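Local coordinates for protein EreC (Klebsiella pneumoniae, PDB 6XCQ) that probably hydrolyses the macrolactone ester of erythromycin and related macrolide antibiotics, the reaction by which such esterases give bacteria resistance, at residues F71-L82 / V425-V436; H345-Q354 / S365-I374. The protein carries 1 engineered substitution. One frame throughout, in Å; residues are numbered along the deposited sequence. Where two conformers were deposited one is given.

In the fold
From the N terminus, the chain first enters interaction 1 at residues 71-82, where helix 73-90 begins. Much later, strand 338-345 of the mixed sheet runs into 345-354, which turns back through ten residues to pair with 365-374; interaction 2 thus closes a short hairpin. The chain re-enters the mixed sheet as strand 392-396 and then as 423-427, the latter parallel to and next to 338-345, and interaction 1 closes a loop of 342 residues with interaction 2 wholly inside it. The two meet where Leu-346 N probably bonds to Val-427 O and Ala-430 packs against His-345.

Interaction 1. Residues F71-L82 / V425-V436; sequences FVAEFSLARASL and VCVPSAGKDGLV
A single beta bridge pairs Val-72, the N-cap residue of helix 73-90, with Lys-432 in the loop that leaves strand 423-427 of the mixed sheet, beside a helix-on-sheet packing. Asp-433 N gives a nearly straight bond to Phe-71 O (2.8 Å, 175°), and Ala-73 N returns one to Gly-431 O at 2.9 Å. Glu-74 adds a side-chain grip. Its chain bends at chi2 (86°), which folds the carboxylate over the loop: OE1 takes Gly-431 N on its syn side at 2.9 Å, while Ser-429 OG donates to OE2 from above the carboxylate plane. Next to this polar patch the contact turns apolar. Val-427 CG2 lies 3.7 Å from Phe-75 CE1 and also meets the CB of Glu-74; Val-72 CG1 rests on the methyl of Ala-430 (CG1 to CB 3.6 Å). Farther along the helix, Leu-82 CD1 lies alongside Val-425 CG2 at 3.9 Å, the two side chains running in opposing senses. The carboxylate of Asp-433 is shared: OD1 accepts Leu-435 N in an Asx turn, whereas OD2 bonds to Ser-134 OG of helix 126-146 and accepts from a water (2.7 Å) that also donates to Val-72 O and accepts from Ser-76 OG.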
loop_
_atom_site.group_PDB
_atom_site.type_symbol
_atom_site.label_atom_id
_atom_site.label_comp_id
_atom_site.label_asym_id
_atom_site.label_seq_id
_atom_site.Cartn_x
_atom_site.Cartn_y
_atom_site.Cartn_z
ATOM N N PHE A 71 -4.385 11.063 0.560
ATOM C CA PHE A 71 -4.475 12.245 1.426
ATOM C C PHE A 71 -5.872 12.859 1.459
ATOM O O PHE A 71 -6.013 14.069 1.665
ATOM C CB PHE A 71 -3.446 13.308 1.022
ATOM C CG PHE A 71 -2.054 12.750 0.810
ATOM C CD1 PHE A 71 -1.409 12.064 1.826
ATOM C CD2 PHE A 71 -1.406 12.899 -0.403
ATOM C CE1 PHE A 71 -0.121 11.548 1.645
ATOM C CE2 PHE A 71 -0.122 12.376 -0.598
ATOM C CZ PHE A 71 0.514 11.701 0.432
ATOM N N VAL A 72 -6.912 12.042 1.311
ATOM C CA VAL A 72 -8.297 12.512 1.254
ATOM C C VAL A 72 -9.004 12.125 2.545
ATOM O O VAL A 72 -8.980 10.955 2.943
ATOM C CB VAL A 72 -9.034 11.928 0.037
ATOM C CG1 VAL A 72 -10.501 12.275 0.102
ATOM C CG2 VAL A 72 -8.411 12.410 -1.274
ATOM N N ALA A 73 -9.655 13.104 3.187
ATOM C CA ALA A 73 -10.313 12.856 4.470
ATOM C C ALA A 73 -11.453 11.857 4.326
ATOM O O ALA A 73 -11.600 10.946 5.149
ATOM C CB ALA A 73 -10.841 14.169 5.055
ATOM N N GLU A 74 -12.291 12.028 3.291
ATOM C CA GLU A 74 -13.432 11.135 3.109
ATOM C C GLU A 74 -12.998 9.698 2.862
ATOM O O GLU A 74 -13.701 8.763 3.255
ATOM C CB GLU A 74 -14.305 11.615 1.940
ATOM C CG GLU A 74 -15.090 12.896 2.218
ATOM C CD GLU A 74 -14.288 14.152 1.933
ATOM O OE1 GLU A 74 -13.071 14.052 1.651
ATOM O OE2 GLU A 74 -14.874 15.249 1.982
ATOM N N PHE A 75 -11.847 9.492 2.213
ATOM C CA PHE A 75 -11.425 8.122 1.974
ATOM C C PHE A 75 -10.953 7.461 3.264
ATOM O O PHE A 75 -11.191 6.268 3.454
ATOM C CB PHE A 75 -10.356 8.074 0.875
ATOM C CG PHE A 75 -10.898 8.386 -0.508
ATOM C CD1 PHE A 75 -12.211 8.098 -0.831
ATOM C CD2 PHE A 75 -10.096 8.972 -1.469
ATOM C CE1 PHE A 75 -12.711 8.376 -2.099
ATOM C CE2 PHE A 75 -10.589 9.262 -2.734
ATOM C CZ PHE A 75 -11.893 8.954 -3.049
ATOM N N SER A 76 -10.340 8.217 4.188
ATOM C CA SER A 76 -10.011 7.619 5.483
ATOM C C SER A 76 -11.271 7.258 6.255
ATOM O O SER A 76 -11.343 6.181 6.860
ATOM C CB SER A 76 -9.120 8.551 6.308
ATOM O OG SER A 76 -7.855 8.693 5.698
ATOM N N LEU A 77 -12.280 8.129 6.222
ATOM C CA LEU A 77 -13.541 7.823 6.889
ATOM C C LEU A 77 -14.166 6.545 6.339
ATOM O O LEU A 77 -14.580 5.666 7.107
ATOM C CB LEU A 77 -14.511 8.999 6.742
ATOM C CG LEU A 77 -14.271 10.136 7.730
ATOM C CD1 LEU A 77 -15.138 11.352 7.379
ATOM C CD2 LEU A 77 -14.531 9.669 9.170
ATOM N N ALA A 78 -14.263 6.436 5.008
ATOM C CA ALA A 78 -14.872 5.250 4.410
ATOM C C ALA A 78 -14.054 4.003 4.709
ATOM O O ALA A 78 -14.617 2.921 4.894
ATOM C CB ALA A 78 -15.032 5.419 2.896
ATOM N N ARG A 79 -12.725 4.128 4.743
ATOM C CA ARG A 79 -11.896 2.970 5.078
ATOM C C ARG A 79 -12.179 2.488 6.493
ATOM O O ARG A 79 -12.308 1.284 6.728
ATOM C CB ARG A 79 -10.415 3.304 4.928
ATOM C CG ARG A 79 -9.946 3.304 3.502
ATOM C CD ARG A 79 -8.497 3.700 3.408
ATOM N NE ARG A 79 -7.935 3.226 2.153
ATOM C CZ ARG A 79 -6.683 3.426 1.769
ATOM N NH1 ARG A 79 -5.851 4.108 2.546
ATOM N NH2 ARG A 79 -6.269 2.942 0.604
ATOM N N ALA A 80 -12.287 3.417 7.446
ATOM C CA ALA A 80 -12.576 3.019 8.818
ATOM C C ALA A 80 -13.913 2.297 8.903
ATOM O O ALA A 80 -14.036 1.279 9.598
ATOM C CB ALA A 80 -12.560 4.238 9.737
ATOM N N SER A 81 -14.925 2.796 8.187
ATOM C CA SER A 81 -16.224 2.126 8.211
ATOM C C SER A 81 -16.137 0.717 7.630
ATOM O O SER A 81 -16.712 -0.228 8.176
ATOM C CB SER A 81 -17.258 2.954 7.444
ATOM O OG SER A 81 -17.588 4.122 8.184
ATOM N N LEU A 82 -15.446 0.559 6.505
ATOM C CA LEU A 82 -15.393 -0.755 5.888
ATOM C C LEU A 82 -14.483 -1.701 6.669
ATOM O O LEU A 82 -14.684 -2.916 6.630
ATOM C CB LEU A 82 -14.948 -0.620 4.438
ATOM C CG LEU A 82 -16.121 -0.162 3.566
ATOM C CD1 LEU A 82 -15.665 0.339 2.213
ATOM C CD2 LEU A 82 -17.098 -1.316 3.412
ATOM N N VAL A 425 -16.842 2.100 -4.188
ATOM C CA VAL A 425 -17.329 3.002 -3.149
ATOM C C VAL A 425 -17.129 4.420 -3.656
ATOM O O VAL A 425 -16.023 4.782 -4.070
ATOM C CB VAL A 425 -16.567 2.760 -1.831
ATOM C CG1 VAL A 425 -16.877 3.799 -0.785
ATOM C CG2 VAL A 425 -16.844 1.361 -1.308
ATOM N N CYS A 426 -18.181 5.232 -3.615
ATOM C CA CYS A 426 -18.084 6.586 -4.145
ATOM C C CYS A 426 -18.638 7.573 -3.125
ATOM O O CYS A 426 -19.791 7.447 -2.704
ATOM C CB CYS A 426 -18.826 6.686 -5.480
ATOM S SG CYS A 426 -18.676 8.324 -6.255
ATOM N N VAL A 427 -17.809 8.528 -2.706
ATOM C CA VAL A 427 -18.177 9.508 -1.682
ATOM C C VAL A 427 -18.483 10.842 -2.364
ATOM O O VAL A 427 -18.148 11.024 -3.543
ATOM C CB VAL A 427 -17.068 9.638 -0.623
ATOM C CG1 VAL A 427 -16.798 8.269 0.042
ATOM C CG2 VAL A 427 -15.786 10.208 -1.253
ATOM N N PRO A 428 -19.137 11.793 -1.688
ATOM C CA PRO A 428 -19.587 13.000 -2.397
ATOM C C PRO A 428 -18.477 13.981 -2.735
ATOM O O PRO A 428 -18.641 14.779 -3.669
ATOM C CB PRO A 428 -20.598 13.626 -1.417
ATOM C CG PRO A 428 -21.071 12.490 -0.569
ATOM C CD PRO A 428 -19.832 11.630 -0.396
ATOM N N SER A 429 -17.365 13.962 -2.010
ATOM C CA SER A 429 -16.340 14.987 -2.155
ATOM C C SER A 429 -15.029 14.389 -1.677
ATOM O O SER A 429 -15.018 13.365 -0.990
ATOM C CB SER A 429 -16.696 16.244 -1.347
ATOM O OG SER A 429 -16.900 15.890 0.015
ATOM N N ALA A 430 -13.911 15.039 -2.040
ATOM C CA ALA A 430 -12.579 14.512 -1.688
ATOM C C ALA A 430 -11.682 15.663 -1.226
ATOM O O ALA A 430 -10.854 16.174 -1.979
ATOM C CB ALA A 430 -11.950 13.750 -2.864
ATOM N N GLY A 431 -11.833 16.060 0.035
ATOM C CA GLY A 431 -11.051 17.146 0.581
ATOM C C GLY A 431 -9.744 16.672 1.204
ATOM O O GLY A 431 -9.638 15.547 1.687
ATOM N N LYS A 432 -8.736 17.544 1.180
ATOM C CA LYS A 432 -7.442 17.178 1.742
ATOM C C LYS A 432 -7.572 16.900 3.233
ATOM O O LYS A 432 -8.147 17.691 3.985
ATOM C CB LYS A 432 -6.384 18.270 1.512
ATOM C CG LYS A 432 -5.049 17.914 2.191
ATOM C CD LYS A 432 -3.852 18.723 1.706
ATOM C CE LYS A 432 -4.000 20.195 2.016
ATOM N NZ LYS A 432 -4.384 20.426 3.428
ATOM N N ASP A 433 -7.048 15.751 3.649
ATOM C CA ASP A 433 -6.972 15.402 5.057
ATOM C C ASP A 433 -6.249 16.495 5.842
ATOM O O ASP A 433 -5.138 16.895 5.487
ATOM C CB ASP A 433 -6.228 14.070 5.178
ATOM C CG ASP A 433 -6.258 13.489 6.574
ATOM O OD1 ASP A 433 -6.279 14.245 7.567
ATOM O OD2 ASP A 433 -6.213 12.246 6.667
ATOM N N GLY A 434 -6.869 16.934 6.941
ATOM C CA GLY A 434 -6.366 18.047 7.734
ATOM C C GLY A 434 -5.058 17.797 8.474
ATOM O O GLY A 434 -4.412 18.761 8.898
ATOM N N LEU A 435 -4.642 16.547 8.647
ATOM C CA LEU A 435 -3.341 16.346 9.278
ATOM C C LEU A 435 -2.191 16.306 8.277
ATOM O O LEU A 435 -1.038 16.212 8.699
ATOM C CB LEU A 435 -3.308 15.072 10.143
ATOM C CG LEU A 435 -3.469 13.605 9.743
ATOM C CD1 LEU A 435 -2.322 13.129 8.877
ATOM C CD2 LEU A 435 -3.524 12.732 11.008
ATOM N N VAL A 436 -2.467 16.352 6.976
ATOM C CA VAL A 436 -1.418 16.244 5.972
ATOM C C VAL A 436 -0.676 17.570 5.870
ATOM O O VAL A 436 -1.285 18.623 5.646
ATOM C CB VAL A 436 -2.006 15.825 4.623
ATOM C CG1 VAL A 436 -0.927 15.880 3.543
ATOM C CG2 VAL A 436 -2.571 14.420 4.748
HETATM O O HOH W 1 -6.464 10.699 4.471
#

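Interaction 2. Residues H345-Q354 / S365-I374; sequences HLGSTVPEMQ and SVVTTPADAI
Ser-365 O receives Gln-354 N at 2.7 Å, and the same oxygen is approached by Met-353 CA in a CA-H...O contact. Ser-365 N answers with a longer bond to Gln-354 O, 3.2 Å. Such reciprocal pairs recur at Glu-352 with Val-367 and at Val-350 with Thr-369, which makes this a two-stranded antiparallel beta hairpin set beside the main sheet. Both prolines, Pro-351 and Pro-370, sit in non-hydrogen-bonded pairs, where a missing N-H costs no cross-strand bond. On the side of the hairpin that carries Pro-351, the proline CB meets Val-366 CG1 at 3.7 Å. On the other, Gln-354 CB lies 4.2 Å from Val-367 CG2, and Glu-352 bends at chi2 (61°); its OE1 accepts the N-H of the next residue, Met-353, through the anti lone pair while Gln-409 and Ser-410 hold the carboxylate from outside. Thr-368 CG2 presses on Thr-349 CB at 3.5 Å, tighter than usual for two carbons, the side chains meeting at a slant. Past the strands, Ala-371 N still reaches Ser-348 O, and the methyl of Ala-371 touches the edge of the His-345 ring at CE1 (4.0 Å), a ring whose ND1 accepts Gly-347 N close to its own plane.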
loop_
_atom_site.group_PDB
_atom_site.type_symbol
_atom_site.label_atom_id
_atom_site.label_comp_id
_atom_site.label_asym_id
_atom_site.label_seq_id
_atom_site.Cartn_x
_atom_site.Cartn_y
_atom_site.Cartn_z
ATOM N N HIS A 345 -14.942 9.429 -6.088
ATOM C CA HIS A 345 -15.647 10.566 -5.500
ATOM C C HIS A 345 -16.219 11.454 -6.590
ATOM O O HIS A 345 -15.794 11.412 -7.748
ATOM C CB HIS A 345 -14.715 11.399 -4.604
ATOM C CG HIS A 345 -13.670 12.134 -5.381
ATOM N ND1 HIS A 345 -13.856 13.419 -5.853
ATOM C CD2 HIS A 345 -12.441 11.747 -5.808
ATOM C CE1 HIS A 345 -12.781 13.799 -6.522
ATOM N NE2 HIS A 345 -11.907 12.800 -6.515
ATOM N N LEU A 346 -17.164 12.304 -6.180
ATOM C CA LEU A 346 -17.853 13.226 -7.077
ATOM C C LEU A 346 -17.432 14.679 -6.877
ATOM O O LEU A 346 -18.087 15.582 -7.411
ATOM C CB LEU A 346 -19.374 13.100 -6.904
ATOM C CG LEU A 346 -19.992 11.716 -7.072
ATOM C CD1 LEU A 346 -21.513 11.812 -7.025
ATOM C CD2 LEU A 346 -19.554 11.070 -8.387
ATOM N N GLY A 347 -16.345 14.930 -6.149
ATOM C CA GLY A 347 -15.930 16.296 -5.889
ATOM C C GLY A 347 -15.339 16.968 -7.113
ATOM O O GLY A 347 -14.885 16.327 -8.060
ATOM N N SER A 348 -15.344 18.307 -7.096
ATOM C CA SER A 348 -14.799 19.051 -8.222
ATOM C C SER A 348 -13.289 19.182 -8.133
ATOM O O SER A 348 -12.638 19.427 -9.150
ATOM C CB SER A 348 -15.433 20.448 -8.311
ATOM O OG SER A 348 -15.111 21.206 -7.159
ATOM N N THR A 349 -12.722 19.001 -6.946
ATOM C CA THR A 349 -11.289 19.083 -6.736
ATOM C C THR A 349 -10.815 17.837 -6.001
ATOM O O THR A 349 -11.607 17.070 -5.440
ATOM C CB THR A 349 -10.912 20.335 -5.932
ATOM O OG1 THR A 349 -11.494 20.243 -4.627
ATOM C CG2 THR A 349 -11.426 21.615 -6.613
ATOM N N VAL A 350 -9.501 17.657 -5.983
ATOM C CA VAL A 350 -8.882 16.503 -5.338
ATOM C C VAL A 350 -7.474 16.915 -4.922
ATOM O O VAL A 350 -6.850 17.747 -5.605
ATOM C CB VAL A 350 -8.897 15.289 -6.289
ATOM C CG1 VAL A 350 -7.938 15.493 -7.493
ATOM C CG2 VAL A 350 -8.601 14.015 -5.569
ATOM N N PRO A 351 -6.955 16.427 -3.796
ATOM C CA PRO A 351 -5.537 16.660 -3.496
ATOM C C PRO A 351 -4.681 15.930 -4.511
ATOM O O PRO A 351 -4.912 14.758 -4.820
ATOM C CB PRO A 351 -5.357 16.083 -2.084
ATOM C CG PRO A 351 -6.730 15.825 -1.567
ATOM C CD PRO A 351 -7.610 15.623 -2.748
ATOM N N GLU A 352 -3.702 16.629 -5.045
ATOM C CA GLU A 352 -2.797 16.053 -6.019
ATOM C C GLU A 352 -1.370 16.252 -5.530
ATOM O O GLU A 352 -1.084 17.179 -4.766
ATOM C CB GLU A 352 -3.008 16.701 -7.400
ATOM C CG GLU A 352 -2.093 16.181 -8.524
ATOM C CD GLU A 352 -2.265 14.698 -8.801
ATOM O OE1 GLU A 352 -1.752 13.887 -7.993
ATOM O OE2 GLU A 352 -2.906 14.348 -9.829
ATOM N N MET A 353 -0.480 15.366 -5.956
ATOM C CA MET A 353 0.934 15.527 -5.673
ATOM C C MET A 353 1.576 16.389 -6.749
ATOM O O MET A 353 1.422 16.124 -7.944
ATOM C CB MET A 353 1.612 14.161 -5.575
ATOM C CG MET A 353 1.178 13.409 -4.316
ATOM S SD MET A 353 1.722 11.694 -4.278
ATOM C CE MET A 353 0.542 10.985 -5.415
ATOM N N GLN A 354 2.272 17.432 -6.323
ATOM C CA GLN A 354 2.933 18.354 -7.236
ATOM C C GLN A 354 4.428 18.059 -7.251
ATOM O O GLN A 354 5.108 18.236 -6.234
ATOM C CB GLN A 354 2.660 19.796 -6.824
ATOM C CG GLN A 354 3.258 20.799 -7.792
ATOM C CD GLN A 354 2.968 22.216 -7.388
ATOM O OE1 GLN A 354 2.233 22.923 -8.073
ATOM N NE2 GLN A 354 3.533 22.641 -6.257
ATOM N N SER A 365 4.683 18.264 -3.020
ATOM C CA SER A 365 3.688 18.947 -2.222
ATOM C C SER A 365 2.328 18.378 -2.585
ATOM O O SER A 365 2.169 17.688 -3.593
ATOM C CB SER A 365 3.741 20.465 -2.455
ATOM O OG SER A 365 4.837 21.033 -1.767
ATOM N N VAL A 366 1.352 18.666 -1.739
ATOM C CA VAL A 366 -0.018 18.213 -1.916
ATOM C C VAL A 366 -0.858 19.463 -2.048
ATOM O O VAL A 366 -0.964 20.240 -1.092
ATOM C CB VAL A 366 -0.504 17.357 -0.740
ATOM C CG1 VAL A 366 -1.984 17.034 -0.903
ATOM C CG2 VAL A 366 0.346 16.096 -0.625
ATOM N N VAL A 367 -1.444 19.669 -3.229
ATOM C CA VAL A 367 -2.191 20.876 -3.542
ATOM C C VAL A 367 -3.558 20.486 -4.085
ATOM O O VAL A 367 -3.696 19.492 -4.806
ATOM C CB VAL A 367 -1.440 21.775 -4.548
ATOM C CG1 VAL A 367 -0.109 22.203 -3.981
ATOM C CG2 VAL A 367 -1.230 21.051 -5.867
ATOM N N THR A 368 -4.570 21.268 -3.733
ATOM C CA THR A 368 -5.907 21.042 -4.264
ATOM C C THR A 368 -5.956 21.458 -5.733
ATOM O O THR A 368 -5.577 22.577 -6.084
ATOM C CB THR A 368 -6.923 21.820 -3.433
ATOM O OG1 THR A 368 -6.888 21.347 -2.077
ATOM C CG2 THR A 368 -8.313 21.628 -3.982
ATOM N N THR A 369 -6.411 20.553 -6.588
ATOM C CA THR A 369 -6.444 20.786 -8.019
ATOM C C THR A 369 -7.744 20.221 -8.573
ATOM O O THR A 369 -8.341 19.323 -7.965
ATOM C CB THR A 369 -5.226 20.152 -8.717
ATOM O OG1 THR A 369 -4.939 20.866 -9.928
ATOM C CG2 THR A 369 -5.469 18.698 -9.041
ATOM N N PRO A 370 -8.229 20.752 -9.700
ATOM C CA PRO A 370 -9.492 20.253 -10.272
ATOM C C PRO A 370 -9.404 18.774 -10.622
ATOM O O PRO A 370 -8.430 18.319 -11.218
ATOM C CB PRO A 370 -9.681 21.107 -11.536
ATOM C CG PRO A 370 -8.954 22.362 -11.247
ATOM C CD PRO A 370 -7.754 21.947 -10.422
ATOM N N ALA A 371 -10.441 18.023 -10.260
ATOM C CA ALA A 371 -10.438 16.609 -10.607
ATOM C C ALA A 371 -10.900 16.431 -12.053
ATOM O O ALA A 371 -11.474 17.339 -12.662
ATOM C CB ALA A 371 -11.326 15.804 -9.650
ATOM N N ASP A 372 -10.622 15.250 -12.606
ATOM C CA ASP A 372 -10.972 14.969 -13.997
ATOM C C ASP A 372 -12.477 15.084 -14.217
ATOM O O ASP A 372 -13.276 14.677 -13.366
ATOM C CB ASP A 372 -10.500 13.562 -14.387
ATOM C CG ASP A 372 -10.438 13.363 -15.891
ATOM O OD1 ASP A 372 -10.236 14.365 -16.608
ATOM O OD2 ASP A 372 -10.598 12.208 -16.356
ATOM N N ALA A 373 -12.858 15.635 -15.376
ATOM C CA ALA A 373 -14.269 15.776 -15.727
ATOM C C ALA A 373 -14.991 14.434 -15.715
ATOM O O ALA A 373 -14.466 13.417 -16.171
ATOM C CB ALA A 373 -14.413 16.411 -17.113
ATOM N N ILE A 374 -16.224 14.442 -15.230
ATOM C CA ILE A 374 -17.043 13.234 -15.213
ATOM C C ILE A 374 -17.717 13.099 -16.578
ATOM O O ILE A 374 -18.431 14.000 -17.010
ATOM C CB ILE A 374 -18.074 13.304 -14.077
ATOM C CG1 ILE A 374 -17.339 13.326 -12.729
ATOM C CG2 ILE A 374 -19.110 12.171 -14.174
ATOM C CD1 ILE A 374 -18.204 13.843 -11.555
#